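Side-chain contacts in DUF211 domain-containing protein (Archaeoglobus fulgidus DSM 4304, PDB 3BPD), which is of unknown function but binds magnesium ions and forms a seven-chain assembly in the crystal: residues Thr21-Phe24 / Ala25-Ser29; Ser42-Gln46 / Ala47-Ile51. The protein carries 1 engineered substitution. All blocks are in the same frame, centred on the assembly; numbering follows the deposited sequence.

Contact 1: Thr21-Phe24 / Ala25-Ser29; sequences TIVF and ALKLS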
loop_
_atom_site.group_PDB
_atom_site.type_symbol
_atom_site.label_atom_id
_atom_site.label_comp_id
_atom_site.label_asym_id
_atom_site.label_seq_id
_atom_site.Cartn_x
_atom_site.Cartn_y
_atom_site.Cartn_z
ATOM N N THR F 21 3.257 -2.239 -30.219
ATOM C CA THR F 21 3.862 -1.526 -29.099
ATOM C C THR F 21 5.209 -2.112 -28.656
ATOM O O THR F 21 6.095 -1.369 -28.219
ATOM C CB THR F 21 2.933 -1.476 -27.875
ATOM O OG1 THR F 21 2.511 -2.799 -27.550
ATOM C CG2 THR F 21 1.722 -0.617 -28.154
ATOM N N ILE F 22 5.381 -3.425 -28.764
ATOM C CA ILE F 22 6.648 -4.020 -28.348
ATOM C C ILE F 22 7.818 -3.498 -29.180
ATOM O O ILE F 22 8.970 -3.618 -28.779
ATOM C CB ILE F 22 6.630 -5.565 -28.430
ATOM C CG1 ILE F 22 6.498 -6.018 -29.871
ATOM C CG2 ILE F 22 5.486 -6.120 -27.619
ATOM C CD1 ILE F 22 6.481 -7.519 -29.989
ATOM N N VAL F 23 7.518 -2.910 -30.331
ATOM C CA VAL F 23 8.555 -2.365 -31.190
ATOM C C VAL F 23 8.863 -0.945 -30.702
ATOM O O VAL F 23 10.021 -0.524 -30.667
ATOM C CB VAL F 23 8.091 -2.374 -32.654
ATOM C CG1 VAL F 23 9.224 -1.971 -33.580
ATOM C CG2 VAL F 23 7.592 -3.776 -33.012
ATOM N N PHE F 24 7.831 -0.205 -30.312
ATOM C CA PHE F 24 8.055 1.129 -29.772
ATOM C C PHE F 24 8.943 0.978 -28.544
ATOM O O PHE F 24 9.926 1.700 -28.374
ATOM C CB PHE F 24 6.740 1.775 -29.346
ATOM C CG PHE F 24 6.000 2.407 -30.468
ATOM C CD1 PHE F 24 5.574 1.635 -31.548
ATOM C CD2 PHE F 24 5.786 3.781 -30.488
ATOM C CE1 PHE F 24 4.953 2.214 -32.632
ATOM C CE2 PHE F 24 5.162 4.379 -31.578
ATOM C CZ PHE F 24 4.746 3.591 -32.654
ATOM N N ALA F 25 8.584 0.030 -27.688
ATOM C CA ALA F 25 9.347 -0.214 -26.482
ATOM C C ALA F 25 10.799 -0.493 -26.823
ATOM O O ALA F 25 11.684 0.223 -26.360
ATOM C CB ALA F 25 8.752 -1.385 -25.695
ATOM N N LEU F 26 11.054 -1.516 -27.634
ATOM C CA LEU F 26 12.431 -1.844 -27.994
ATOM C C LEU F 26 13.221 -0.630 -28.476
ATOM O O LEU F 26 14.272 -0.306 -27.925
ATOM C CB LEU F 26 12.456 -2.929 -29.068
ATOM C CG LEU F 26 11.962 -4.299 -28.599
ATOM C CD1 LEU F 26 11.674 -5.171 -29.804
ATOM C CD2 LEU F 26 12.996 -4.957 -27.670
ATOM N N LYS F 27 12.705 0.051 -29.497
ATOM C CA LYS F 27 13.393 1.206 -30.049
ATOM C C LYS F 27 13.678 2.298 -29.031
ATOM O O LYS F 27 14.777 2.862 -29.016
ATOM C CB LYS F 27 12.608 1.780 -31.227
ATOM C CG LYS F 27 12.508 0.819 -32.399
ATOM C CD LYS F 27 13.876 0.227 -32.724
ATOM C CE LYS F 27 13.770 -0.945 -33.677
ATOM N NZ LYS F 27 15.079 -1.632 -33.849
ATOM N N LEU F 28 12.701 2.600 -28.180
ATOM C CA LEU F 28 12.896 3.633 -27.166
ATOM C C LEU F 28 13.896 3.202 -26.123
ATOM O O LEU F 28 14.683 4.016 -25.641
ATOM C CB LEU F 28 11.575 3.979 -26.484
ATOM C CG LEU F 28 10.723 4.964 -27.283
ATOM C CD1 LEU F 28 9.320 5.027 -26.726
ATOM C CD2 LEU F 28 11.382 6.331 -27.243
ATOM N N SER F 29 13.870 1.916 -25.786
ATOM C CA SER F 29 14.774 1.377 -24.775
ATOM C C SER F 29 16.212 1.348 -25.257
ATOM O O SER F 29 17.140 1.312 -24.454
ATOM C CB SER F 29 14.366 -0.045 -24.383
ATOM O OG SER F 29 14.679 -0.959 -25.413
#
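Thr21 and Ala25, Ile22 and Leu26, Val23 and Lys27, and Phe24 and Leu28 are tied in succession by i to i+4 backbone hydrogen bonds, a worked example of how the first turns of an alpha helix are built. The bond from Ala25 N to Thr21 O is 2.9 Å long and nearly linear, with an N-H...O angle of 172°. Leu28 N reaches Phe24 O at 2.9 Å, and Lys27 N reaches Val23 O at 3.0 Å. Leu26 N to Ile22 O is longer, 3.2 Å, and its donor stands above the carbonyl plane. Beyond these four, Ser29 OG turns back to the preceding turn and gives a hydrogen bond to Leu26 O at 2.6 Å.

Side-chain contact within the helix is made mostly with carbonyl oxygens. Leu26 holds CG beside its own backbone N (chi1 -68°), a torsion that brings CG and CD1 alongside Ile22 O, CG at 3.1 Å. Lys27 lays CB and CG against Val23 O before its bent chain leads the ammonium away, and its CG comes within 4.5 Å of Val23 CG1. Leu28 likewise rests its CB and CG on Phe24 O.

The Phe24 ring leaves the helix to pack on Ile39, Lys15, Pro19 and Met72, while Leu28 enters between Val37 and the helix 62-71. Ile22 and Leu26 instead meet Tyr62 and Leu6 of a neighbouring subunit. With the peptide groups of these turns bonded along the helix, it presents hydrocarbon in two directions: one side seats it on the sheet of its own ferredoxin-like fold, and the other makes part of the subunit interface.

Contact 2: Ser42-Gln46 / Ala47-Ile51; sequences SEIDQ and ATENI. With MG (magnesium ion), chain B; MG (magnesium ion), chain C.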
loop_
_atom_site.group_PDB
_atom_site.type_symbol
_atom_site.label_atom_id
_atom_site.label_comp_id
_atom_site.label_asym_id
_atom_site.label_seq_id
_atom_site.Cartn_x
_atom_site.Cartn_y
_atom_site.Cartn_z
ATOM N N SER F 42 -3.876 1.610 -23.358
ATOM C CA SER F 42 -5.061 2.239 -22.784
ATOM C C SER F 42 -6.334 1.807 -23.483
ATOM O O SER F 42 -7.342 1.565 -22.838
ATOM C CB SER F 42 -4.934 3.757 -22.859
ATOM O OG SER F 42 -3.774 4.205 -22.173
ATOM N N GLU F 43 -6.283 1.709 -24.807
ATOM C CA GLU F 43 -7.455 1.308 -25.575
ATOM C C GLU F 43 -7.133 1.043 -27.035
ATOM O O GLU F 43 -6.242 1.672 -27.610
ATOM C CB GLU F 43 -8.532 2.399 -25.487
ATOM C CG GLU F 43 -9.717 2.186 -26.413
ATOM C CD GLU F 43 -10.656 3.380 -26.463
ATOM O OE1 GLU F 43 -11.449 3.579 -25.515
ATOM O OE2 GLU F 43 -10.591 4.124 -27.462
ATOM N N ILE F 44 -7.857 0.094 -27.621
ATOM C CA ILE F 44 -7.700 -0.226 -29.028
ATOM C C ILE F 44 -8.942 0.250 -29.774
ATOM O O ILE F 44 -10.067 -0.001 -29.359
ATOM C CB ILE F 44 -7.562 -1.730 -29.290
ATOM C CG1 ILE F 44 -6.367 -2.307 -28.540
ATOM C CG2 ILE F 44 -7.355 -1.957 -30.767
ATOM C CD1 ILE F 44 -6.001 -3.721 -28.968
ATOM N N ASP F 45 -8.729 0.942 -30.883
ATOM C CA ASP F 45 -9.835 1.442 -31.687
ATOM C C ASP F 45 -9.873 0.775 -33.053
ATOM O O ASP F 45 -9.171 -0.207 -33.310
ATOM C CB ASP F 45 -9.727 2.965 -31.869
ATOM C CG ASP F 45 -10.287 3.755 -30.677
ATOM O OD1 ASP F 45 -9.642 4.753 -30.275
ATOM O OD2 ASP F 45 -11.369 3.397 -30.158
ATOM N N GLN F 46 -10.708 1.337 -33.921
ATOM C CA GLN F 46 -10.901 0.849 -35.276
ATOM C C GLN F 46 -9.571 0.514 -35.938
ATOM O O GLN F 46 -9.335 -0.632 -36.327
ATOM C CB GLN F 46 -11.642 1.911 -36.084
ATOM C CG GLN F 46 -12.219 1.430 -37.401
ATOM C CD GLN F 46 -13.155 2.459 -38.013
ATOM O OE1 GLN F 46 -14.101 2.921 -37.360
ATOM N NE2 GLN F 46 -12.900 2.826 -39.271
ATOM N N ALA F 47 -8.702 1.518 -36.042
ATOM C CA ALA F 47 -7.394 1.363 -36.660
ATOM C C ALA F 47 -6.374 2.189 -35.890
ATOM O O ALA F 47 -5.396 2.687 -36.457
ATOM C CB ALA F 47 -7.463 1.840 -38.088
ATOM N N THR F 48 -6.590 2.312 -34.586
ATOM C CA THR F 48 -5.726 3.129 -33.759
ATOM C C THR F 48 -5.642 2.604 -32.329
ATOM O O THR F 48 -6.477 1.808 -31.899
ATOM C CB THR F 48 -6.272 4.577 -33.739
ATOM O OG1 THR F 48 -5.188 5.495 -33.857
ATOM C CG2 THR F 48 -7.027 4.863 -32.446
ATOM N N GLU F 49 -4.630 3.050 -31.595
ATOM C CA GLU F 49 -4.474 2.641 -30.206
ATOM C C GLU F 49 -4.034 3.828 -29.378
ATOM O O GLU F 49 -3.306 4.697 -29.858
ATOM C CB GLU F 49 -3.404 1.558 -30.046
ATOM C CG GLU F 49 -3.552 0.346 -30.921
ATOM C CD GLU F 49 -2.596 -0.757 -30.525
ATOM O OE1 GLU F 49 -1.379 -0.480 -30.409
ATOM O OE2 GLU F 49 -3.065 -1.904 -30.333
ATOM N N ASN F 50 -4.500 3.870 -28.138
ATOM C CA ASN F 50 -4.092 4.910 -27.216
ATOM C C ASN F 50 -3.222 4.151 -26.221
ATOM O O ASN F 50 -3.638 3.128 -25.665
ATOM C CB ASN F 50 -5.304 5.546 -26.530
ATOM C CG ASN F 50 -6.013 6.569 -27.420
ATOM O OD1 ASN F 50 -5.394 7.523 -27.884
ATOM N ND2 ASN F 50 -7.317 6.374 -27.655
ATOM N N ILE F 51 -2.002 4.635 -26.027
ATOM C CA ILE F 51 -1.063 3.987 -25.125
ATOM C C ILE F 51 -0.365 4.988 -24.201
ATOM O O ILE F 51 -0.163 6.147 -24.571
ATOM C CB ILE F 51 0.013 3.207 -25.939
ATOM C CG1 ILE F 51 0.825 4.177 -26.809
ATOM C CG2 ILE F 51 -0.656 2.172 -26.834
ATOM C CD1 ILE F 51 1.911 3.503 -27.653
HETATM MG MG MG B . -10.820 6.138 -28.314
HETATM MG MG MG C . -12.893 3.280 -28.430
#
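Ser42 and Glu43 both face Asn50 in a classic beta bulge of the hairpin between strands 34-44 and 48-57, whose ends here run antiparallel at 174°, and Asn50 O accepts from both Ser42 N (2.8 Å) and Glu43 N. Asn50 N returns a bond to Glu43 O in the carbonyl plane, and Asp45 N to Thr48 O closes the turn through Gln46 and Ala47. In the ferredoxin-like fold this hairpin joins the edge strand 34-44 to the inner strand 48-57; here it also carries metal.

Ile44 and Glu49 lie side by side on one face of the sheet, where Ile44 CD1 rests 3.7 Å from Glu49 OE2. The other carboxylate oxygen, Glu49 OE1, is engaged in a salt bridge with Lys15. At the turn, Thr48 runs alongside Asp45, its CG2 meeting both CB and OD1 of that residue, while its OG1 is hydrogen-bonded to Lys15 O.

Glu43 and Asn50 share the opposite face. Glu43 swings CG away from its backbone N (chi1 171°) and, extended beyond it, carries its carboxylate out to a pair of magnesium ions. Asp45 divides its two oxygens between the same ions, so that two acidic groups are brought together by the positive charge between them, which probably offsets their mutual repulsion. Glu43 OE2 bridges the pair, 2.2 Å from one magnesium, which Asp45 OD1 approaches more loosely, and 2.6 Å from the other, which Asp45 OD2 binds at 2.3 Å.

From the N terminus, strand 6-16 leads into helix 21-29, where contact 1 lies within a single helix and closes only its successive turns. The chain then runs through strand 34-44 to the hairpin end, where contact 2 closes the short turn into strand 48-57. The two are in series, neither nested nor crossed, with centres about 17 Å apart. They nevertheless meet at the start of the helix: Thr21 CG2 packs 3.8 Å from Glu49 OE1 and 3.9 Å from Ile51 CG2. The N-terminal end of the helix is thereby seated on the far face of the hairpin from the magnesium-binding carboxylates, joining the helix to strand 48-57.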